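V-type ATP synthase alpha chain (Nanoarchaeum equitans Kin4-M, PDB 5BN3) belongs to the alpha/beta subunit family of rotary ATPases, joining beta-barrel domains, a P-loop nucleotide-binding domain and a helical C-terminal domain. Local coordinates at residues Glu443-Glu446 / Glu447-Ile451; Met510-Ile513 / His514-Tyr517. All coordinates share one frame; numbering follows the deposited sequence.

In the fold
Interactions 1 and 2 are each a local stitch along a single helix, 441-458 for residues 443-451 and 503-523 for residues 510-517, and both helices belong to the helical C-terminal domain. Each sets a buried flank against an exposed one. Interaction 1 lies nearer the centre of the chain, beside helix 205-210, and sets an isoleucine and an arginine each against a phenylalanine one turn on. In interaction 2 mainly backbone bonds join the two halves, while the side chains fan out to other helices. The two helices pack together through Ile-444, Phe-448, Met-510 and Ile-513, and a hydrogen bond between Glu-447 and His-514 adds a polar link.

Interaction 1. Residues Glu443-Glu446 / Glu447-Ile451; sequences EIRE and EFFAI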
loop_
_atom_site.group_PDB
_atom_site.type_symbol
_atom_site.label_atom_id
_atom_site.label_comp_id
_atom_site.label_asym_id
_atom_site.label_seq_id
_atom_site.Cartn_x
_atom_site.Cartn_y
_atom_site.Cartn_z
ATOM N N GLU A 443 28.905 29.500 -18.290
ATOM C CA GLU A 443 27.933 29.608 -19.376
ATOM C C GLU A 443 27.697 28.265 -20.066
ATOM O O GLU A 443 26.556 27.899 -20.352
ATOM C CB GLU A 443 28.379 30.640 -20.415
ATOM C CG GLU A 443 27.392 30.791 -21.570
ATOM C CD GLU A 443 27.995 31.456 -22.791
ATOM O OE1 GLU A 443 29.226 31.672 -22.808
ATOM O OE2 GLU A 443 27.237 31.758 -23.739
ATOM N N ILE A 444 28.780 27.543 -20.341
ATOM C CA ILE A 444 28.695 26.260 -21.035
ATOM C C ILE A 444 27.960 25.220 -20.188
ATOM O O ILE A 444 27.206 24.398 -20.714
ATOM C CB ILE A 444 30.098 25.742 -21.435
ATOM C CG1 ILE A 444 30.804 26.759 -22.337
ATOM C CG2 ILE A 444 29.995 24.414 -22.154
ATOM C CD1 ILE A 444 32.237 26.392 -22.681
ATOM N N ARG A 445 28.175 25.267 -18.875
ATOM C CA ARG A 445 27.470 24.389 -17.946
ATOM C C ARG A 445 25.966 24.622 -18.035
ATOM O O ARG A 445 25.193 23.673 -18.154
ATOM C CB ARG A 445 27.963 24.621 -16.514
ATOM C CG ARG A 445 27.297 23.742 -15.461
ATOM C CD ARG A 445 27.927 23.965 -14.092
ATOM N NE ARG A 445 27.252 23.218 -13.032
ATOM C CZ ARG A 445 26.289 23.719 -12.266
ATOM N NH1 ARG A 445 25.883 24.968 -12.442
ATOM N NH2 ARG A 445 25.729 22.972 -11.325
ATOM N N GLU A 446 25.561 25.890 -17.987
ATOM C CA GLU A 446 24.154 26.261 -18.135
ATOM C C GLU A 446 23.608 25.786 -19.473
ATOM O O GLU A 446 22.457 25.360 -19.577
ATOM C CB GLU A 446 23.991 27.782 -18.040
ATOM C CG GLU A 446 24.108 28.353 -16.639
ATOM C CD GLU A 446 23.897 29.856 -16.613
ATOM O OE1 GLU A 446 24.045 30.497 -17.677
ATOM O OE2 GLU A 446 23.581 30.396 -15.532
ATOM N N GLU A 447 24.452 25.869 -20.493
ATOM C CA GLU A 447 24.101 25.464 -21.847
ATOM C C GLU A 447 23.871 23.955 -21.929
ATOM O O GLU A 447 22.919 23.496 -22.564
ATOM C CB GLU A 447 25.223 25.884 -22.796
ATOM C CG GLU A 447 24.913 25.765 -24.273
ATOM C CD GLU A 447 26.059 26.266 -25.131
ATOM O OE1 GLU A 447 26.857 25.431 -25.608
ATOM O OE2 GLU A 447 26.170 27.497 -25.323
ATOM N N PHE A 448 24.748 23.189 -21.287
ATOM C CA PHE A 448 24.607 21.736 -21.243
ATOM C C PHE A 448 23.301 21.337 -20.561
ATOM O O PHE A 448 22.571 20.481 -21.056
ATOM C CB PHE A 448 25.800 21.093 -20.522
ATOM C CG PHE A 448 27.015 20.901 -21.395
ATOM C CD1 PHE A 448 27.135 21.557 -22.613
ATOM C CD2 PHE A 448 28.033 20.045 -20.998
ATOM C CE1 PHE A 448 28.253 21.369 -23.413
ATOM C CE2 PHE A 448 29.153 19.854 -21.795
ATOM C CZ PHE A 448 29.262 20.518 -23.003
ATOM N N PHE A 449 23.012 21.964 -19.425
ATOM C CA PHE A 449 21.773 21.696 -18.701
ATOM C C PHE A 449 20.551 22.055 -19.541
ATOM O O PHE A 449 19.557 21.330 -19.546
ATOM C CB PHE A 449 21.746 22.474 -17.384
ATOM C CG PHE A 449 22.444 21.775 -16.248
ATOM C CD1 PHE A 449 21.913 20.615 -15.703
ATOM C CD2 PHE A 449 23.613 22.291 -15.707
ATOM C CE1 PHE A 449 22.543 19.972 -14.650
ATOM C CE2 PHE A 449 24.248 21.652 -14.654
ATOM C CZ PHE A 449 23.712 20.492 -14.125
ATOM N N ALA A 450 20.632 23.175 -20.254
ATOM C CA ALA A 450 19.524 23.632 -21.090
ATOM C C ALA A 450 19.232 22.668 -22.239
ATOM O O ALA A 450 18.072 22.417 -22.566
ATOM C CB ALA A 450 19.806 25.029 -21.626
ATOM N N ILE A 451 20.288 22.135 -22.847
ATOM C CA ILE A 451 20.149 21.205 -23.965
ATOM C C ILE A 451 19.603 19.847 -23.515
ATOM O O ILE A 451 18.712 19.286 -24.154
ATOM C CB ILE A 451 21.500 21.025 -24.703
ATOM C CG1 ILE A 451 21.874 22.315 -25.442
ATOM C CG2 ILE A 451 21.443 19.862 -25.674
ATOM C CD1 ILE A 451 23.291 22.323 -25.979
#
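Ile-444 lays its methyl CG2 over the face of the Phe-448 ring, 4.1 Å from the ring centroid, in a CH-pi contact between residues one helical turn apart. The nearest atoms are Ile-444 CG2 and Phe-448 CE1, 3.7 Å apart. The two side chains run side by side; with its CG2 anti to the backbone N (CG1 at chi1 -58°), the isoleucine turns that branch toward the next turn, where the ring waits. A branched aliphatic residue suits this buried place, since one arm can cover the ring while the longer branch lies toward helix 503-523. Arg-445 and Phe-449 repeat the i to i+4 spacing with different chemistry. Phe-449 CE2 stands 3.6 Å above the plane of the Arg-445 guanidinium, offset toward its rim, while Arg-445 NE lies at the edge of the ring, in its plane. The flat groups are 77° apart, so the ring presents its rim to a guanidinium face. Arg-445 CG, at 3.8 Å from Phe-449 CE2, extends the contact along the aliphatic part of the chain. All of this rides on alpha-helix 441-458 of the C-terminal domain, where four successive i to i+4 backbone bonds, from Glu-447 N to Glu-443 O through Ala-450 N to Glu-446 O, fix the spacing. Farther out, the long arginine carries its polar end to helix 205-210, where NE and NH2 bind the carbonyl oxygens of Ile-209 and Met-210, and Trp-427 adds a cation-pi contact. Phe-488 meets the Phe-448 ring edge-to-face. On the more exposed flank the carboxylates of Glu-443 and Glu-447 come within 4.7 Å (OE2 to OE2), a like-charge approach probably eased by the hydrogen bond between Glu-447 OE1 and His-514 ND1.

Interaction 2. Residues Met510-Ile513 / His514-Tyr517; sequences MRII and HKYY
Ile-512 and Lys-515 both leave the helix with the gamma carbon anti to the backbone N (chi1 -172° for CG1 of the isoleucine, -174° for CG of the lysine), and the chi2 turn of Ile-512 (58°) then brings CD1 to 4.3 Å from Lys-515 CD, a loose aliphatic touch. The lysine is bent about its CG-CD and CD-CE bonds, and its amino end leads away from the isoleucine. A long, flexible residue suits this exposed position: its methylenes can lie beside a buried isoleucine while the charge stays at the surface, where the side chain also touches Glu-560 of helix 552-562. Closer to the backbone the beta carbons do the touching. Lys-515 CB lies 3.2 Å from Arg-511 O, and His-514 CB is 3.3 Å from Met-510 O. The same carbonyls accept the backbone N-H groups of Lys-515 and His-514, each at 2.9 Å from N to O. This is regular alpha-helix, a middle part of helix 503-523 in the C-terminal domain, and the next two rungs run from Tyr-516 N to Ile-512 O and from Tyr-517 N to Ile-513 O. The side chains diverge from this rod to meet different neighbours. Met-510, unbranched and pliable, packs on Phe-488 of helix 472-489, and Ile-513 reaches Ile-541 of helix 537-542. Tyr-516 suits a buried position between those two helices: its side chain packs on Met-480, Ile-483 and Ile-541, and its OH, which would otherwise be a polar atom set in apolar surroundings, is hydrogen-bonded to His-479 NE2. Partly exposed, His-514 also packs on Ile-444 of helix 441-458. Tyr-517 lies against Met-480.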
loop_
_atom_site.group_PDB
_atom_site.type_symbol
_atom_site.label_atom_id
_atom_site.label_comp_id
_atom_site.label_asym_id
_atom_site.label_seq_id
_atom_site.Cartn_x
_atom_site.Cartn_y
_atom_site.Cartn_z
ATOM N N MET A 510 34.367 20.448 -23.031
ATOM C CA MET A 510 33.275 21.416 -22.962
ATOM C C MET A 510 33.440 22.490 -24.037
ATOM O O MET A 510 32.469 22.898 -24.674
ATOM C CB MET A 510 33.219 22.069 -21.574
ATOM C CG MET A 510 33.017 21.094 -20.423
ATOM S SD MET A 510 32.994 21.883 -18.798
ATOM C CE MET A 510 31.529 22.903 -18.953
ATOM N N ARG A 511 34.677 22.933 -24.238
ATOM C CA ARG A 511 34.973 24.000 -25.190
ATOM C C ARG A 511 34.748 23.590 -26.643
ATOM O O ARG A 511 34.207 24.364 -27.429
ATOM C CB ARG A 511 36.405 24.507 -24.994
ATOM C CG ARG A 511 36.563 25.439 -23.804
ATOM C CD ARG A 511 38.011 25.836 -23.583
ATOM N NE ARG A 511 38.136 26.816 -22.509
ATOM C CZ ARG A 511 39.237 27.005 -21.787
ATOM N NH1 ARG A 511 40.317 26.272 -22.018
ATOM N NH2 ARG A 511 39.252 27.922 -20.831
ATOM N N ILE A 512 35.153 22.374 -26.995
ATOM C CA ILE A 512 34.987 21.890 -28.364
ATOM C C ILE A 512 33.524 21.558 -28.679
ATOM O O ILE A 512 33.065 21.760 -29.805
ATOM C CB ILE A 512 35.924 20.694 -28.671
ATOM C CG1 ILE A 512 35.877 20.334 -30.156
ATOM C CG2 ILE A 512 35.575 19.487 -27.815
ATOM C CD1 ILE A 512 36.262 21.475 -31.068
ATOM N N ILE A 513 32.793 21.071 -27.680
ATOM C CA ILE A 513 31.362 20.822 -27.828
ATOM C C ILE A 513 30.622 22.148 -28.011
ATOM O O ILE A 513 29.761 22.276 -28.881
ATOM C CB ILE A 513 30.785 20.068 -26.604
ATOM C CG1 ILE A 513 31.281 18.620 -26.583
ATOM C CG2 ILE A 513 29.269 20.078 -26.629
ATOM C CD1 ILE A 513 30.853 17.848 -25.347
ATOM N N HIS A 514 30.970 23.131 -27.185
ATOM C CA HIS A 514 30.383 24.462 -27.278
ATOM C C HIS A 514 30.707 25.117 -28.618
ATOM O O HIS A 514 29.861 25.785 -29.213
ATOM C CB HIS A 514 30.879 25.346 -26.135
ATOM C CG HIS A 514 30.488 26.784 -26.269
ATOM N ND1 HIS A 514 29.173 27.200 -26.276
ATOM C CD2 HIS A 514 31.237 27.903 -26.402
ATOM C CE1 HIS A 514 29.131 28.513 -26.406
ATOM N NE2 HIS A 514 30.369 28.966 -26.486
ATOM N N LYS A 515 31.939 24.926 -29.081
ATOM C CA LYS A 515 32.386 25.490 -30.351
ATOM C C LYS A 515 31.640 24.861 -31.523
ATOM O O LYS A 515 31.287 25.543 -32.484
ATOM C CB LYS A 515 33.899 25.303 -30.513
ATOM C CG LYS A 515 34.491 25.981 -31.740
ATOM C CD LYS A 515 35.994 25.734 -31.845
ATOM C CE LYS A 515 36.780 26.486 -30.779
ATOM N NZ LYS A 515 36.879 27.946 -31.061
ATOM N N TYR A 516 31.402 23.556 -31.437
ATOM C CA TYR A 516 30.616 22.856 -32.445
ATOM C C TYR A 516 29.185 23.377 -32.442
ATOM O O TYR A 516 28.577 23.555 -33.494
ATOM C CB TYR A 516 30.629 21.349 -32.176
ATOM C CG TYR A 516 29.796 20.536 -33.146
ATOM C CD1 TYR A 516 30.263 20.256 -34.422
ATOM C CD2 TYR A 516 28.553 20.036 -32.780
ATOM C CE1 TYR A 516 29.511 19.510 -35.312
ATOM C CE2 TYR A 516 27.794 19.288 -33.664
ATOM C CZ TYR A 516 28.280 19.029 -34.928
ATOM O OH TYR A 516 27.537 18.287 -35.816
ATOM N N TYR A 517 28.665 23.629 -31.243
ATOM C CA TYR A 517 27.287 24.072 -31.050
ATOM C C TYR A 517 27.007 25.423 -31.699
ATOM O O TYR A 517 26.024 25.573 -32.426
ATOM C CB TYR A 517 26.969 24.138 -29.554
ATOM C CG TYR A 517 25.539 24.502 -29.222
ATOM C CD1 TYR A 517 24.477 23.924 -29.901
ATOM C CD2 TYR A 517 25.252 25.403 -28.210
ATOM C CE1 TYR A 517 23.172 24.248 -29.591
ATOM C CE2 TYR A 517 23.948 25.731 -27.890
ATOM C CZ TYR A 517 22.913 25.150 -28.585
ATOM O OH TYR A 517 21.612 25.468 -28.280
#